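Local coordinates for protein phosphoribosylformylglycinamidine synthase 2 (Thermus thermophilus, PDB 3VIU) that binds ADP and magnesium and is built from two tandem copies of the two-domain, PurM-like (AIR synthase-related) architecture, at residues A553-R558 and L630-F635; K600-A605 and R680-R685; R607-R612 and Q671-L676. One frame throughout, in Å; residues are numbered along the deposited sequence.

Contact 1: residues A553-R558 and L630-F635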
loop_
_atom_site.group_PDB
_atom_site.type_symbol
_atom_site.label_atom_id
_atom_site.label_comp_id
_atom_site.label_asym_id
_atom_site.label_seq_id
_atom_site.Cartn_x
_atom_site.Cartn_y
_atom_site.Cartn_z
ATOM N N ALA A 553 11.361 -15.867 -11.079
ATOM C CA ALA A 553 10.338 -16.749 -11.597
ATOM C C ALA A 553 9.122 -15.917 -11.949
ATOM O O ALA A 553 8.845 -14.912 -11.307
ATOM C CB ALA A 553 9.970 -17.801 -10.556
ATOM N N GLU A 554 8.415 -16.312 -12.995
ATOM C CA GLU A 554 7.199 -15.612 -13.365
ATOM C C GLU A 554 6.102 -16.665 -13.422
ATOM O O GLU A 554 6.384 -17.862 -13.418
ATOM C CB GLU A 554 7.359 -14.854 -14.690
ATOM C CG GLU A 554 7.863 -15.632 -15.880
ATOM C CD GLU A 554 8.096 -14.716 -17.081
ATOM O OE1 GLU A 554 9.201 -14.144 -17.201
ATOM O OE2 GLU A 554 7.160 -14.552 -17.895
HETATM N N MSE A 555 4.856 -16.226 -13.462
HETATM C CA MSE A 555 3.730 -17.143 -13.441
HETATM C C MSE A 555 3.371 -17.866 -14.731
HETATM O O MSE A 555 2.784 -18.942 -14.685
HETATM C CB MSE A 555 2.496 -16.394 -12.973
HETATM C CG MSE A 555 1.996 -15.428 -14.018
HETATM SE SE MSE A 555 0.304 -14.687 -13.533
HETATM C CE MSE A 555 -0.738 -16.304 -13.631
ATOM N N GLY A 556 3.700 -17.282 -15.874
ATOM C CA GLY A 556 3.323 -17.900 -17.133
ATOM C C GLY A 556 4.019 -19.176 -17.573
ATOM O O GLY A 556 5.246 -19.297 -17.468
ATOM N N PHE A 557 3.241 -20.144 -18.054
ATOM C CA PHE A 557 3.845 -21.367 -18.558
ATOM C C PHE A 557 4.644 -20.891 -19.762
ATOM O O PHE A 557 4.101 -20.242 -20.653
ATOM C CB PHE A 557 2.785 -22.378 -19.001
ATOM C CG PHE A 557 1.992 -22.973 -17.868
ATOM C CD1 PHE A 557 2.619 -23.356 -16.685
ATOM C CD2 PHE A 557 0.621 -23.186 -18.002
ATOM C CE1 PHE A 557 1.897 -23.944 -15.654
ATOM C CE2 PHE A 557 -0.116 -23.776 -16.978
ATOM C CZ PHE A 557 0.522 -24.157 -15.797
ATOM N N ARG A 558 5.933 -21.206 -19.800
ATOM C CA ARG A 558 6.756 -20.734 -20.896
ATOM C C ARG A 558 7.079 -21.722 -21.995
ATOM O O ARG A 558 7.406 -21.318 -23.114
ATOM C CB ARG A 558 8.045 -20.125 -20.338
ATOM C CG ARG A 558 8.000 -18.601 -20.310
ATOM C CD ARG A 558 9.244 -17.989 -19.690
ATOM N NE ARG A 558 9.292 -18.191 -18.247
ATOM C CZ ARG A 558 10.206 -17.647 -17.451
ATOM N NH1 ARG A 558 10.176 -17.881 -16.149
ATOM N NH2 ARG A 558 11.153 -16.869 -17.958
ATOM N N LEU A 630 -4.549 -22.110 -12.313
ATOM C CA LEU A 630 -4.093 -22.849 -13.479
ATOM C C LEU A 630 -4.356 -22.070 -14.771
ATOM O O LEU A 630 -3.465 -21.941 -15.617
ATOM C CB LEU A 630 -4.806 -24.198 -13.518
ATOM C CG LEU A 630 -4.023 -25.515 -13.516
ATOM C CD1 LEU A 630 -2.721 -25.417 -12.751
ATOM C CD2 LEU A 630 -4.918 -26.567 -12.904
ATOM N N ALA A 631 -5.562 -21.530 -14.921
ATOM C CA ALA A 631 -5.894 -20.782 -16.132
ATOM C C ALA A 631 -5.050 -19.515 -16.296
ATOM O O ALA A 631 -4.664 -19.156 -17.409
ATOM C CB ALA A 631 -7.382 -20.432 -16.145
ATOM N N GLU A 632 -4.766 -18.838 -15.188
ATOM C CA GLU A 632 -3.966 -17.617 -15.236
ATOM C C GLU A 632 -2.561 -17.868 -15.756
ATOM O O GLU A 632 -1.932 -16.970 -16.310
ATOM C CB GLU A 632 -3.891 -16.966 -13.847
ATOM C CG GLU A 632 -5.217 -16.370 -13.381
ATOM C CD GLU A 632 -5.136 -15.739 -12.004
ATOM O OE1 GLU A 632 -5.692 -14.630 -11.825
ATOM O OE2 GLU A 632 -4.530 -16.352 -11.098
HETATM N N MSE A 633 -2.071 -19.092 -15.596
HETATM C CA MSE A 633 -0.719 -19.408 -16.034
HETATM C C MSE A 633 -0.593 -19.653 -17.528
HETATM O O MSE A 633 0.502 -19.614 -18.076
HETATM C CB MSE A 633 -0.185 -20.609 -15.254
HETATM C CG MSE A 633 -0.057 -20.344 -13.764
HETATM SE SE MSE A 633 0.422 -21.927 -12.746
HETATM C CE MSE A 633 2.355 -21.765 -12.773
ATOM N N THR A 634 -1.719 -19.886 -18.187
ATOM C CA THR A 634 -1.723 -20.136 -19.621
ATOM C C THR A 634 -1.844 -18.842 -20.444
ATOM O O THR A 634 -1.538 -18.823 -21.639
ATOM C CB THR A 634 -2.894 -21.036 -19.996
ATOM O OG1 THR A 634 -4.104 -20.278 -19.937
ATOM C CG2 THR A 634 -3.005 -22.204 -19.026
ATOM N N PHE A 635 -2.284 -17.762 -19.805
ATOM C CA PHE A 635 -2.467 -16.484 -20.497
ATOM C C PHE A 635 -1.218 -15.753 -21.020
ATOM O O PHE A 635 -1.187 -15.312 -22.174
ATOM C CB PHE A 635 -3.243 -15.505 -19.604
ATOM C CG PHE A 635 -4.599 -15.996 -19.185
ATOM C CD1 PHE A 635 -5.333 -16.860 -19.999
ATOM C CD2 PHE A 635 -5.171 -15.550 -17.996
ATOM C CE1 PHE A 635 -6.618 -17.270 -19.636
ATOM C CE2 PHE A 635 -6.457 -15.952 -17.621
ATOM C CZ PHE A 635 -7.183 -16.812 -18.444
HETATM O O HOH W 1 1.612 -19.119 -20.560
#
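Met633 O, near the end of helix 625-634, is gripped by two hydrogen bonds and one weaker contact. The amide of Phe557 donates from N to this oxygen over 2.8 Å, almost straight at 173° and in the carbonyl plane. Water 1 donates to it as well, and its other proton goes to Phe557 O, so the water ties the two backbones together a second time. A CA-H...O contact from Gly556 completes the set.

In this AIR synthase-related fold, 553-558 lies in the loop that leads from strand 538-548 of one sheet to strand 563-567 of the next, and the helix packs beside it. Beside the Phe557 bond the side chains of Phe557 and Met633 cross obliquely. Phe557 CG stands beside its own N (chi1 -70°), which lays the ring against the helix with Met633 CB over its centre, a CH-pi contact of 3.6 Å to the centroid. Met633, modelled as selenomethionine, bends at chi3, and its SE sits obliquely off the ring at 4.5 Å from the centroid, a Met-aromatic pairing. Thr634 CG2 meets the ring edge, while Thr634 OG1 donates back to Ala631 O.

Met555, also selenomethionine, takes the crowded chi1 position (72°) and bends at its end, pressing CE tightly on the helix, 3.0 Å from Glu632 O and 3.2 Å from Glu632 CB.

Contact 2: residues K600-A605 and R680-R685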
loop_
_atom_site.group_PDB
_atom_site.type_symbol
_atom_site.label_atom_id
_atom_site.label_comp_id
_atom_site.label_asym_id
_atom_site.label_seq_id
_atom_site.Cartn_x
_atom_site.Cartn_y
_atom_site.Cartn_z
ATOM N N LYS A 600 5.115 -20.132 6.134
ATOM C CA LYS A 600 6.535 -19.784 6.161
ATOM C C LYS A 600 7.389 -20.850 5.471
ATOM O O LYS A 600 8.278 -20.531 4.678
ATOM C CB LYS A 600 7.002 -19.599 7.613
ATOM C CG LYS A 600 8.476 -19.240 7.777
ATOM C CD LYS A 600 8.776 -18.847 9.221
ATOM C CE LYS A 600 10.209 -18.346 9.404
ATOM N NZ LYS A 600 11.235 -19.433 9.345
ATOM N N ALA A 601 7.119 -22.114 5.774
ATOM C CA ALA A 601 7.872 -23.210 5.182
ATOM C C ALA A 601 7.677 -23.262 3.664
ATOM O O ALA A 601 8.616 -23.552 2.924
ATOM C CB ALA A 601 7.453 -24.533 5.820
ATOM N N VAL A 602 6.463 -22.979 3.201
ATOM C CA VAL A 602 6.187 -22.990 1.768
ATOM C C VAL A 602 6.921 -21.842 1.071
ATOM O O VAL A 602 7.484 -22.026 -0.014
ATOM C CB VAL A 602 4.659 -22.866 1.477
ATOM C CG1 VAL A 602 4.425 -22.669 -0.012
ATOM C CG2 VAL A 602 3.929 -24.122 1.941
ATOM N N GLN A 603 6.917 -20.662 1.695
ATOM C CA GLN A 603 7.585 -19.493 1.124
ATOM C C GLN A 603 9.089 -19.724 0.990
ATOM O O GLN A 603 9.709 -19.305 0.013
ATOM C CB GLN A 603 7.332 -18.240 1.976
ATOM C CG GLN A 603 5.869 -17.830 2.089
ATOM C CD GLN A 603 5.672 -16.340 2.351
ATOM O OE1 GLN A 603 4.558 -15.893 2.603
ATOM N NE2 GLN A 603 6.749 -15.569 2.282
ATOM N N GLU A 604 9.678 -20.390 1.976
ATOM C CA GLU A 604 11.103 -20.669 1.931
ATOM C C GLU A 604 11.373 -21.806 0.966
ATOM O O GLU A 604 12.423 -21.844 0.324
ATOM C CB GLU A 604 11.629 -21.009 3.322
ATOM C CG GLU A 604 11.648 -19.800 4.237
ATOM C CD GLU A 604 11.925 -20.151 5.683
ATOM O OE1 GLU A 604 11.858 -19.236 6.539
ATOM O OE2 GLU A 604 12.208 -21.336 5.958
ATOM N N ALA A 605 10.424 -22.730 0.852
ATOM C CA ALA A 605 10.605 -23.838 -0.069
ATOM C C ALA A 605 10.598 -23.314 -1.504
ATOM O O ALA A 605 11.432 -23.712 -2.322
ATOM C CB ALA A 605 9.506 -24.865 0.117
ATOM N N ARG A 680 11.362 -31.003 3.619
ATOM C CA ARG A 680 10.720 -29.891 4.312
ATOM C C ARG A 680 9.385 -30.335 4.903
ATOM O O ARG A 680 8.644 -29.519 5.448
ATOM C CB ARG A 680 10.475 -28.729 3.348
ATOM C CG ARG A 680 11.721 -28.176 2.690
ATOM C CD ARG A 680 12.699 -27.641 3.717
ATOM N NE ARG A 680 13.928 -27.173 3.084
ATOM C CZ ARG A 680 14.010 -26.108 2.290
ATOM N NH1 ARG A 680 12.931 -25.383 2.030
ATOM N NH2 ARG A 680 15.171 -25.774 1.750
ATOM N N GLY A 681 9.087 -31.627 4.783
ATOM C CA GLY A 681 7.839 -32.172 5.292
ATOM C C GLY A 681 6.613 -31.492 4.702
ATOM O O GLY A 681 5.579 -31.367 5.361
ATOM N N LEU A 682 6.722 -31.060 3.450
ATOM C CA LEU A 682 5.625 -30.366 2.788
ATOM C C LEU A 682 4.779 -31.246 1.874
ATOM O O LEU A 682 5.305 -31.979 1.035
ATOM C CB LEU A 682 6.168 -29.183 1.977
ATOM C CG LEU A 682 6.836 -28.026 2.726
ATOM C CD1 LEU A 682 7.189 -26.905 1.755
ATOM C CD2 LEU A 682 5.893 -27.510 3.802
ATOM N N PRO A 683 3.448 -31.191 2.033
ATOM C CA PRO A 683 2.584 -32.006 1.176
ATOM C C PRO A 683 2.744 -31.437 -0.223
ATOM O O PRO A 683 2.904 -30.225 -0.381
ATOM C CB PRO A 683 1.189 -31.740 1.735
ATOM C CG PRO A 683 1.445 -31.342 3.170
ATOM C CD PRO A 683 2.657 -30.463 3.039
ATOM N N TYR A 684 2.727 -32.298 -1.231
ATOM C CA TYR A 684 2.872 -31.837 -2.607
ATOM C C TYR A 684 2.301 -32.874 -3.555
ATOM O O TYR A 684 1.985 -33.995 -3.149
ATOM C CB TYR A 684 4.351 -31.589 -2.942
ATOM C CG TYR A 684 5.157 -32.843 -3.217
ATOM C CD1 TYR A 684 5.141 -33.445 -4.479
ATOM C CD2 TYR A 684 5.924 -33.437 -2.217
ATOM C CE1 TYR A 684 5.866 -34.607 -4.738
ATOM C CE2 TYR A 684 6.654 -34.605 -2.465
ATOM C CZ TYR A 684 6.619 -35.182 -3.727
ATOM O OH TYR A 684 7.325 -36.338 -3.978
ATOM N N ARG A 685 2.167 -32.490 -4.821
ATOM C CA ARG A 685 1.644 -33.386 -5.845
ATOM C C ARG A 685 2.135 -33.025 -7.232
ATOM O O ARG A 685 2.348 -31.853 -7.552
ATOM C CB ARG A 685 0.113 -33.368 -5.861
ATOM C CG ARG A 685 -0.560 -34.254 -4.820
ATOM C CD ARG A 685 -1.805 -34.923 -5.409
ATOM N NE ARG A 685 -1.460 -35.921 -6.421
ATOM C CZ ARG A 685 -2.061 -36.038 -7.604
ATOM N NH1 ARG A 685 -3.048 -35.217 -7.949
ATOM N NH2 ARG A 685 -1.665 -36.982 -8.449
HETATM O O HOH W 2 10.976 -25.074 3.856
#
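Leu682 keeps CG beside its backbone N (chi1 -65°) and then runs on extended, so that its two methyls are pushed into the side of helix 596-611. Arg680 starts the same way but folds at chi2 (-61°), which brings its guanidinium round edge-on to the same helix. Leu682 CD1 packs on Ala605 CB at 3.5 Å and also reaches Ala601 O and, more loosely, Val602 CG2. Its CD2 rests on Ala601 CB at 3.9 Å. The two alanines, one turn apart, thus form a shallow seat for the leucine.

Helix 670-679 ends in a Schellman motif, with Gly681 at positive phi, and the chain then turns into strand 684-690. The contact ties that helix-to-strand turn of the AIR synthase-related C-terminal domain to helix 596-611, with Ile567 of strand 563-567 touching both Val602 and Leu682. Arg680 NH1 lies 3.5 Å from Ala605 CA and donates to water 2 at 2.7 Å. That water in turn donates to Ala601 O, which already accepts Ala605 N in the helix. Arg680 NH2 is held by a salt bridge to Asp608. On the flank, Lys600 NZ forms a salt bridge to Glu604 OE1 on its syn lone pair, 2.9 Å.

Contact 3: residues R607-R612 and Q671-L676; sequences RDLIQR and QEATLL
Leu676 is the side chain that Asp608, Leu609 and Arg612 all meet. Its CG is anti to the backbone N (chi1 178°) and CD1 carries on in nearly the same direction, so the leucine stands straight out from helix 670-679 and puts that methyl into the angle between Leu609 and Arg612. Leu609 is less relaxed: its chi1 of -124° falls midway between two staggered positions, and chi2 is off a staggered value too. The twist matters, because the CB of Leu609 does not aim squarely at the other helix, yet its CD1 ends up deep in the contact. CD1 of Leu609 lies 3.3 Å from CD1 of Leu676, short for two methyls, with Leu676 CD2 at 3.7 Å. The two leucines cross obliquely, so Leu609 CD1 is set against the fork of the other's isobutyl group. Alongside, the same Leu609 CD1 reaches Ala673 CA at 4.2 Å.

The helical segments 607-611 and 671-676 run roughly antiparallel, at 153°, with axes 10.9 Å apart. Helix 670-679 is the connection of a split beta-alpha-beta crossover in the AIR synthase-related C-terminal domain, its two parallel strands, 661-665 and 684-690, separated by strand 563-567. Both helices touch strand 661-665, Leu609 through Phe663 and Ala673 through Val665.

Nearer the solvent, Arg612 keeps its CG beside the backbone N and is fully extended from there to NE. It meets Leu676 tip to tip: the methyl CD1 sits over one face of the guanidinium, 3.3 Å from Arg612 NH1, an apolar group against a flat cation. Asp608 contributes its CB, 4.2 Å from Leu676 CD1, while its carboxylate is held in a salt bridge by Arg680.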
loop_
_atom_site.group_PDB
_atom_site.type_symbol
_atom_site.label_atom_id
_atom_site.label_comp_id
_atom_site.label_asym_id
_atom_site.label_seq_id
_atom_site.Cartn_x
_atom_site.Cartn_y
_atom_site.Cartn_z
ATOM N N ARG A 607 11.276 -20.210 -2.553
ATOM C CA ARG A 607 12.433 -19.366 -2.829
ATOM C C ARG A 607 13.670 -20.245 -3.069
ATOM O O ARG A 607 14.446 -19.984 -3.989
ATOM C CB ARG A 607 12.697 -18.376 -1.680
ATOM C CG ARG A 607 11.594 -17.331 -1.497
ATOM C CD ARG A 607 12.060 -16.125 -0.663
ATOM N NE ARG A 607 12.537 -16.499 0.669
ATOM C CZ ARG A 607 11.773 -16.595 1.753
ATOM N NH1 ARG A 607 10.470 -16.339 1.685
ATOM N NH2 ARG A 607 12.315 -16.958 2.907
ATOM N N ASP A 608 13.846 -21.286 -2.256
ATOM C CA ASP A 608 14.985 -22.189 -2.417
ATOM C C ASP A 608 14.959 -22.817 -3.795
ATOM O O ASP A 608 15.959 -22.816 -4.519
ATOM C CB ASP A 608 14.961 -23.306 -1.376
ATOM C CG ASP A 608 15.388 -22.832 -0.014
ATOM O OD1 ASP A 608 16.110 -21.811 0.062
ATOM O OD2 ASP A 608 15.013 -23.478 0.987
ATOM N N LEU A 609 13.795 -23.359 -4.132
ATOM C CA LEU A 609 13.557 -24.005 -5.408
ATOM C C LEU A 609 13.986 -23.105 -6.568
ATOM O O LEU A 609 14.626 -23.560 -7.518
ATOM C CB LEU A 609 12.066 -24.341 -5.509
ATOM C CG LEU A 609 11.590 -25.774 -5.769
ATOM C CD1 LEU A 609 12.512 -26.799 -5.142
ATOM C CD2 LEU A 609 10.180 -25.909 -5.230
ATOM N N ILE A 610 13.653 -21.825 -6.476
ATOM C CA ILE A 610 13.982 -20.869 -7.530
ATOM C C ILE A 610 15.455 -20.426 -7.518
ATOM O O ILE A 610 16.075 -20.303 -8.577
ATOM C CB ILE A 610 13.063 -19.626 -7.425
ATOM C CG1 ILE A 610 12.895 -18.957 -8.787
ATOM C CG2 ILE A 610 13.648 -18.625 -6.446
ATOM C CD1 ILE A 610 14.114 -18.214 -9.276
ATOM N N GLN A 611 16.013 -20.192 -6.333
ATOM C CA GLN A 611 17.403 -19.762 -6.231
ATOM C C GLN A 611 18.357 -20.858 -6.700
ATOM O O GLN A 611 19.424 -20.573 -7.236
ATOM C CB GLN A 611 17.730 -19.355 -4.790
ATOM C CG GLN A 611 16.788 -18.282 -4.238
ATOM C CD GLN A 611 17.079 -17.913 -2.792
ATOM O OE1 GLN A 611 17.269 -18.786 -1.940
ATOM N NE2 GLN A 611 17.101 -16.613 -2.506
ATOM N N ARG A 612 17.970 -22.113 -6.497
ATOM C CA ARG A 612 18.805 -23.228 -6.918
ATOM C C ARG A 612 18.600 -23.512 -8.397
ATOM O O ARG A 612 19.152 -24.476 -8.923
ATOM C CB ARG A 612 18.465 -24.485 -6.130
ATOM C CG ARG A 612 18.733 -24.394 -4.654
ATOM C CD ARG A 612 18.331 -25.693 -3.998
ATOM N NE ARG A 612 18.539 -25.672 -2.557
ATOM C CZ ARG A 612 18.287 -26.705 -1.761
ATOM N NH1 ARG A 612 17.822 -27.839 -2.273
ATOM N NH2 ARG A 612 18.492 -26.605 -0.453
ATOM N N GLN A 671 13.122 -35.142 -9.625
ATOM C CA GLN A 671 13.534 -35.802 -8.390
ATOM C C GLN A 671 14.181 -34.887 -7.351
ATOM O O GLN A 671 13.918 -35.034 -6.155
ATOM C CB GLN A 671 14.488 -36.962 -8.683
ATOM C CG GLN A 671 14.764 -37.802 -7.441
ATOM C CD GLN A 671 15.900 -38.793 -7.623
ATOM O OE1 GLN A 671 16.081 -39.695 -6.803
ATOM N NE2 GLN A 671 16.676 -38.625 -8.690
ATOM N N GLU A 672 15.032 -33.965 -7.795
ATOM C CA GLU A 672 15.694 -33.039 -6.878
ATOM C C GLU A 672 14.689 -32.094 -6.231
ATOM O O GLU A 672 14.839 -31.708 -5.072
ATOM C CB GLU A 672 16.727 -32.185 -7.607
ATOM C CG GLU A 672 17.834 -32.931 -8.303
ATOM C CD GLU A 672 18.618 -32.007 -9.202
ATOM O OE1 GLU A 672 19.248 -31.059 -8.682
ATOM O OE2 GLU A 672 18.589 -32.219 -10.430
ATOM N N ALA A 673 13.676 -31.710 -6.998
ATOM C CA ALA A 673 12.653 -30.806 -6.501
ATOM C C ALA A 673 11.799 -31.538 -5.489
ATOM O O ALA A 673 11.547 -31.033 -4.395
ATOM C CB ALA A 673 11.793 -30.297 -7.654
ATOM N N THR A 674 11.364 -32.741 -5.846
ATOM C CA THR A 674 10.530 -33.521 -4.946
ATOM C C THR A 674 11.303 -33.931 -3.695
ATOM O O THR A 674 10.732 -34.096 -2.618
ATOM C CB THR A 674 9.973 -34.774 -5.650
ATOM O OG1 THR A 674 11.055 -35.581 -6.129
ATOM C CG2 THR A 674 9.083 -34.367 -6.819
ATOM N N LEU A 675 12.608 -34.087 -3.838
ATOM C CA LEU A 675 13.433 -34.462 -2.706
ATOM C C LEU A 675 13.450 -33.278 -1.737
ATOM O O LEU A 675 13.346 -33.452 -0.522
ATOM C CB LEU A 675 14.847 -34.795 -3.196
ATOM C CG LEU A 675 15.764 -35.658 -2.325
ATOM C CD1 LEU A 675 16.243 -34.870 -1.118
ATOM C CD2 LEU A 675 15.018 -36.925 -1.901
ATOM N N LEU A 676 13.552 -32.068 -2.286
ATOM C CA LEU A 676 13.582 -30.851 -1.479
ATOM C C LEU A 676 12.282 -30.661 -0.687
ATOM O O LEU A 676 12.310 -30.439 0.526
ATOM C CB LEU A 676 13.849 -29.638 -2.381
ATOM C CG LEU A 676 13.883 -28.222 -1.785
ATOM C CD1 LEU A 676 14.641 -27.290 -2.728
ATOM C CD2 LEU A 676 12.460 -27.701 -1.564
#

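How the contacts relate
Contacts 2 and 3 are close neighbours, centres 10 Å apart, and share helix 596-611: contact 2 uses its earlier turns, contact 3 its end. They are joined by the salt bridge from Arg680 NH2 to Asp608 OD2, at a very short 2.4 Å, and by Tyr684 OH packing 3.5 Å from Thr674 CB. Contact 1 lies 19 to 20 Å from both, centre to centre, but meets contact 3 where Ala553 CB packs on Ile610 CG1 at 3.6 Å. It is also near the magnesium ion of the Asp430, Asn472 and Asp620 site, about 6 Å from the Glu632 side chain, whereas the side chain of Val602 in contact 2 is about 12 Å from the ion.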